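Local coordinates for protein GP37 (Pseudomonas phage phikz, PDB 5FT0) that inhibits the host RNA degradosome, probably by binding RNase E and keeping RNA from it, at residues Lys26-Ser31 with Cys47-Ser52; Val43-Ala48 with Tyr57-Gln62. One frame throughout, in Å; residues are numbered along the deposited sequence.

Contact 1 (Lys26-Ser31 with Cys47-Ser52); sequences KLEDIS and CATMSS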
loop_
_atom_site.group_PDB
_atom_site.type_symbol
_atom_site.label_atom_id
_atom_site.label_comp_id
_atom_site.label_asym_id
_atom_site.label_seq_id
_atom_site.Cartn_x
_atom_site.Cartn_y
_atom_site.Cartn_z
ATOM N N LYS A 26 -5.146 -19.888 8.870
ATOM C CA LYS A 26 -5.392 -20.854 7.806
ATOM C C LYS A 26 -4.077 -21.481 7.365
ATOM O O LYS A 26 -3.093 -20.776 7.124
ATOM C CB LYS A 26 -6.074 -20.164 6.624
ATOM C CG LYS A 26 -6.340 -21.079 5.447
ATOM C CD LYS A 26 -7.388 -22.112 5.808
ATOM C CE LYS A 26 -7.685 -23.020 4.637
ATOM N NZ LYS A 26 -8.742 -24.011 4.979
ATOM N N LEU A 27 -4.055 -22.809 7.278
ATOM C CA LEU A 27 -2.848 -23.555 6.939
ATOM C C LEU A 27 -3.038 -24.284 5.615
ATOM O O LEU A 27 -4.011 -25.024 5.442
ATOM C CB LEU A 27 -2.489 -24.559 8.039
ATOM C CG LEU A 27 -2.245 -24.012 9.446
ATOM C CD1 LEU A 27 -1.939 -25.149 10.405
ATOM C CD2 LEU A 27 -1.116 -22.989 9.445
ATOM N N GLU A 28 -2.108 -24.071 4.689
ATOM C CA GLU A 28 -2.106 -24.748 3.402
ATOM C C GLU A 28 -0.724 -25.329 3.142
ATOM O O GLU A 28 0.264 -24.930 3.765
ATOM C CB GLU A 28 -2.486 -23.796 2.260
ATOM C CG GLU A 28 -3.888 -23.226 2.350
ATOM C CD GLU A 28 -4.191 -22.269 1.215
ATOM O OE1 GLU A 28 -3.304 -21.463 0.863
ATOM O OE2 GLU A 28 -5.314 -22.326 0.672
ATOM N N ASP A 29 -0.667 -26.275 2.204
ATOM C CA ASP A 29 0.615 -26.808 1.760
ATOM C C ASP A 29 1.503 -25.681 1.246
ATOM O O ASP A 29 1.051 -24.796 0.513
ATOM C CB ASP A 29 0.414 -27.856 0.663
ATOM C CG ASP A 29 -0.330 -29.086 1.150
ATOM O OD1 ASP A 29 -0.400 -29.308 2.377
ATOM O OD2 ASP A 29 -0.836 -29.845 0.297
ATOM N N ILE A 30 2.771 -25.711 1.650
ATOM C CA ILE A 30 3.766 -24.715 1.263
ATOM C C ILE A 30 4.694 -25.357 0.241
ATOM O O ILE A 30 5.224 -26.448 0.481
ATOM C CB ILE A 30 4.590 -24.229 2.471
ATOM C CG1 ILE A 30 3.744 -23.590 3.574
ATOM C CG2 ILE A 30 5.571 -23.172 2.015
ATOM C CD1 ILE A 30 3.374 -22.152 3.327
ATOM N N SER A 31 4.907 -24.681 -0.882
ATOM C CA SER A 31 6.007 -25.023 -1.777
ATOM C C SER A 31 7.174 -24.098 -1.457
ATOM O O SER A 31 7.025 -22.873 -1.493
ATOM C CB SER A 31 5.594 -24.894 -3.243
ATOM O OG SER A 31 6.682 -25.205 -4.099
ATOM N N CYS A 47 8.336 -18.962 -0.111
ATOM C CA CYS A 47 7.249 -19.858 0.265
ATOM C C CYS A 47 5.986 -19.457 -0.485
ATOM O O CYS A 47 5.604 -18.282 -0.479
ATOM C CB CYS A 47 7.001 -19.818 1.776
ATOM S SG CYS A 47 8.430 -20.250 2.787
ATOM N N ALA A 48 5.333 -20.431 -1.119
ATOM C CA ALA A 48 4.178 -20.168 -1.966
ATOM C C ALA A 48 3.023 -21.083 -1.588
ATOM O O ALA A 48 3.211 -22.295 -1.438
ATOM C CB ALA A 48 4.524 -20.357 -3.446
ATOM N N THR A 49 1.836 -20.501 -1.442
ATOM C CA THR A 49 0.590 -21.229 -1.233
ATOM C C THR A 49 -0.392 -20.894 -2.347
ATOM O O THR A 49 -0.128 -20.066 -3.222
ATOM C CB THR A 49 -0.050 -20.896 0.118
ATOM O OG1 THR A 49 -0.471 -19.525 0.127
ATOM C CG2 THR A 49 0.912 -21.139 1.252
HETATM N N MSE A 50 -1.551 -21.536 -2.287
HETATM C CA MSE A 50 -2.609 -21.285 -3.250
HETATM C C MSE A 50 -3.347 -19.987 -2.930
HETATM O O MSE A 50 -3.615 -19.183 -3.822
HETATM C CB MSE A 50 -3.590 -22.455 -3.281
HETATM C CG MSE A 50 -4.458 -22.493 -4.524
HETATM SE SE MSE A 50 -6.054 -23.577 -4.274
HETATM C CE MSE A 50 -6.908 -22.523 -2.873
ATOM N N SER A 51 -3.652 -19.774 -1.648
ATOM C CA SER A 51 -4.537 -18.684 -1.253
ATOM C C SER A 51 -3.809 -17.363 -1.011
ATOM O O SER A 51 -4.296 -16.312 -1.441
ATOM C CB SER A 51 -5.331 -19.079 -0.005
ATOM O OG SER A 51 -6.247 -20.124 -0.294
ATOM N N SER A 52 -2.657 -17.379 -0.334
ATOM C CA SER A 52 -1.960 -16.144 0.041
ATOM C C SER A 52 -0.441 -16.283 -0.119
ATOM O O SER A 52 0.333 -16.183 0.831
ATOM C CB SER A 52 -2.323 -15.737 1.468
ATOM O OG SER A 52 -1.409 -16.279 2.406
HETATM O O HOH W 1 -1.361 -24.210 -0.987
#
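This contact lies at the open end of the antiparallel hairpin of strands 30-37 and 42-48, where Ser31 pairs with Ala48 and Glu28 reaches across to Ser51. Ser31 and Ala48 form a hydrogen-bonded pair: Ser31 N donates to Ala48 O at 3.0 Å, and Ala48 N returns a bond to Ser31 O. Further toward the turn the backbones are bridged by a water, which donates to Asp29 O and accepts from the backbone N of selenomethionine Met50. Glu28 then grips the turn with both carboxylate oxygens. OE1 takes Ser51 N on its syn lone pair at 3.0 Å, while Ser51 OG donates to Glu28 OE2 at 2.6 Å, on the syn side but 27° out of the carboxylate plane. The turn is also braced from within, because Thr49 OG1, lying between its own N and carbonyl carbon (chi1 66°), accepts from Ser52 N in an ST motif. Ile30 and Thr49 run alongside each other in the same direction, with Ile30 CD1 pressed to 3.4 Å from Thr49 CG2, tighter than a usual carbon contact; Ile30 CG2 rests on Cys47 CB at 3.7 Å. Helix 8-15 borders this end, with Gln11 NE2 hydrogen-bonded to Glu28 O. Two donors from one serine fix the rotation of the Glu28 carboxylate and would be expected to stabilise its negative charge.

Contact 2 (Val43-Ala48 with Tyr57-Gln62); sequences VFVTCA and YTFKPQ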
loop_
_atom_site.group_PDB
_atom_site.type_symbol
_atom_site.label_atom_id
_atom_site.label_comp_id
_atom_site.label_asym_id
_atom_site.label_seq_id
_atom_site.Cartn_x
_atom_site.Cartn_y
_atom_site.Cartn_z
ATOM N N VAL A 43 20.913 -17.453 3.178
ATOM C CA VAL A 43 19.954 -18.287 2.465
ATOM C C VAL A 43 18.705 -17.452 2.233
ATOM O O VAL A 43 18.131 -16.907 3.184
ATOM C CB VAL A 43 19.617 -19.570 3.241
ATOM C CG1 VAL A 43 18.539 -20.363 2.518
ATOM C CG2 VAL A 43 20.865 -20.421 3.438
ATOM N N PHE A 44 18.297 -17.338 0.975
ATOM C CA PHE A 44 17.044 -16.692 0.616
ATOM C C PHE A 44 15.990 -17.768 0.408
ATOM O O PHE A 44 16.237 -18.751 -0.296
ATOM C CB PHE A 44 17.196 -15.844 -0.648
ATOM C CG PHE A 44 15.938 -15.123 -1.042
ATOM C CD1 PHE A 44 15.557 -13.965 -0.385
ATOM C CD2 PHE A 44 15.131 -15.611 -2.056
ATOM C CE1 PHE A 44 14.399 -13.300 -0.740
ATOM C CE2 PHE A 44 13.970 -14.952 -2.416
ATOM C CZ PHE A 44 13.602 -13.795 -1.757
ATOM N N VAL A 45 14.824 -17.584 1.026
ATOM C CA VAL A 45 13.761 -18.581 1.025
ATOM C C VAL A 45 12.499 -17.959 0.447
ATOM O O VAL A 45 12.165 -16.811 0.759
ATOM C CB VAL A 45 13.499 -19.124 2.448
ATOM C CG1 VAL A 45 12.382 -20.155 2.435
ATOM C CG2 VAL A 45 14.769 -19.719 3.030
ATOM N N THR A 46 11.802 -18.719 -0.395
ATOM C CA THR A 46 10.518 -18.317 -0.955
ATOM C C THR A 46 9.482 -19.386 -0.642
ATOM O O THR A 46 9.722 -20.574 -0.879
ATOM C CB THR A 46 10.617 -18.098 -2.468
ATOM O OG1 THR A 46 11.565 -17.059 -2.740
ATOM C CG2 THR A 46 9.262 -17.706 -3.042
ATOM N N CYS A 47 8.336 -18.962 -0.111
ATOM C CA CYS A 47 7.249 -19.858 0.265
ATOM C C CYS A 47 5.986 -19.457 -0.485
ATOM O O CYS A 47 5.604 -18.282 -0.479
ATOM C CB CYS A 47 7.001 -19.818 1.776
ATOM S SG CYS A 47 8.430 -20.250 2.787
ATOM N N ALA A 48 5.333 -20.431 -1.119
ATOM C CA ALA A 48 4.178 -20.168 -1.966
ATOM C C ALA A 48 3.023 -21.083 -1.588
ATOM O O ALA A 48 3.211 -22.295 -1.438
ATOM C CB ALA A 48 4.524 -20.357 -3.446
ATOM N N TYR A 57 12.007 -15.018 3.172
ATOM C CA TYR A 57 12.843 -14.919 4.361
ATOM C C TYR A 57 14.311 -14.921 3.958
ATOM O O TYR A 57 14.685 -15.405 2.888
ATOM C CB TYR A 57 12.601 -16.073 5.344
ATOM C CG TYR A 57 11.159 -16.339 5.702
ATOM C CD1 TYR A 57 10.457 -15.479 6.536
ATOM C CD2 TYR A 57 10.511 -17.475 5.235
ATOM C CE1 TYR A 57 9.138 -15.731 6.876
ATOM C CE2 TYR A 57 9.193 -17.737 5.571
ATOM C CZ TYR A 57 8.512 -16.863 6.392
ATOM O OH TYR A 57 7.204 -17.123 6.728
ATOM N N THR A 58 15.146 -14.388 4.850
ATOM C CA THR A 58 16.596 -14.469 4.724
ATOM C C THR A 58 17.181 -14.779 6.092
ATOM O O THR A 58 16.858 -14.099 7.071
ATOM C CB THR A 58 17.196 -13.166 4.176
ATOM O OG1 THR A 58 16.700 -12.929 2.853
ATOM C CG2 THR A 58 18.720 -13.248 4.133
ATOM N N PHE A 59 18.027 -15.805 6.165
ATOM C CA PHE A 59 18.692 -16.146 7.413
ATOM C C PHE A 59 20.141 -16.522 7.130
ATOM O O PHE A 59 20.521 -16.809 5.992
ATOM C CB PHE A 59 17.963 -17.279 8.159
ATOM C CG PHE A 59 18.057 -18.627 7.488
ATOM C CD1 PHE A 59 17.119 -19.017 6.545
ATOM C CD2 PHE A 59 19.067 -19.516 7.825
ATOM C CE1 PHE A 59 17.196 -20.262 5.939
ATOM C CE2 PHE A 59 19.151 -20.759 7.222
ATOM C CZ PHE A 59 18.213 -21.133 6.279
ATOM N N LYS A 60 20.950 -16.510 8.191
ATOM C CA LYS A 60 22.366 -16.830 8.095
ATOM C C LYS A 60 22.581 -18.258 8.572
ATOM O O LYS A 60 22.434 -18.524 9.775
ATOM C CB LYS A 60 23.194 -15.860 8.938
ATOM C CG LYS A 60 22.902 -14.384 8.686
ATOM C CD LYS A 60 23.351 -13.916 7.312
ATOM C CE LYS A 60 24.859 -14.037 7.136
ATOM N NZ LYS A 60 25.646 -13.282 8.148
ATOM N N PRO A 61 22.930 -19.199 7.699
ATOM C CA PRO A 61 23.113 -20.585 8.145
ATOM C C PRO A 61 24.343 -20.751 9.027
ATOM O O PRO A 61 25.360 -20.073 8.855
ATOM C CB PRO A 61 23.264 -21.362 6.833
ATOM C CG PRO A 61 23.799 -20.352 5.866
ATOM C CD PRO A 61 23.163 -19.043 6.251
ATOM N N GLN A 62 24.234 -21.669 9.986
ATOM C CA GLN A 62 25.326 -22.007 10.891
ATOM C C GLN A 62 26.053 -23.281 10.484
ATOM O O GLN A 62 27.020 -23.668 11.147
ATOM C CB GLN A 62 24.801 -22.137 12.327
ATOM C CG GLN A 62 24.335 -20.819 12.927
ATOM C CD GLN A 62 25.418 -19.755 12.891
ATOM O OE1 GLN A 62 26.567 -20.006 13.261
ATOM N NE2 GLN A 62 25.058 -18.559 12.440
#
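Val43 sets its CB over one face of the Phe59 ring, 3.6 Å above the plane and offset toward the rim, at the end of an antiparallel strand pair. The two side chains run side by side, and the valine fork straddles two neighbours: CG1 lies against Phe59 CE1 at 3.7 Å, while CG2 meets Pro61 CG at 3.8 Å. Phe59 CG occupies the position between its backbone N and carbonyl carbon (chi1 69°), and the ring beyond it comes nearer to segment 43-48 than its CB direction alone would suggest. Its edge receives a second bump, Val45 CG2, 3.8 Å from Phe59 CE1. Further along the sheet face that carries Val43 and Val45, Cys47 SG meets the edge of the Tyr57 ring, 3.8 Å from CE2, a sulfur-aromatic contact 77° off the ring normal. Phe44 and Thr58 occupy the other face, where Thr58 OG1 sits at the edge of the Phe44 ring, 3.6 Å from CD1. Val43 with Phe59 and Val45 with Tyr57 are hydrogen-bonded pairs, and Phe44 with Thr58 is the non-hydrogen-bonded pair between them. On helix 67-82, Tyr73 stacks on Phe59 and Val74 touches Val45. The N-to-C directions of 43-48 and 57-59 are 154° apart, a twisted antiparallel pair; with strands 42-48 and 55-59 consecutive in chain and sheet, this is a beta hairpin with helix 67-82 packed on its apolar face.

In the fold
Strand 42-48 is common to both contacts: contact 1 uses its C-terminal end against strand 30-37, while contact 2 pairs its Val43-Val45 part with strand 55-59, Cys47 joining through its side chain. It therefore lies between these two neighbours in the four-stranded antiparallel sheet. The centres are about 16 Å apart. Cys47 and Ala48 are shared, so the two hairpins are continuous through one strand. Contact 1 lies at the surface and mixes polar bonds with an apolar patch; contact 2 is partly buried beside helix 67-82. Phe59 of contact 2 has its side chain about 14 Å from the bound arginine, so it takes no direct part in that pocket, which includes Phe190, Asp192, Ala194 and Glu214.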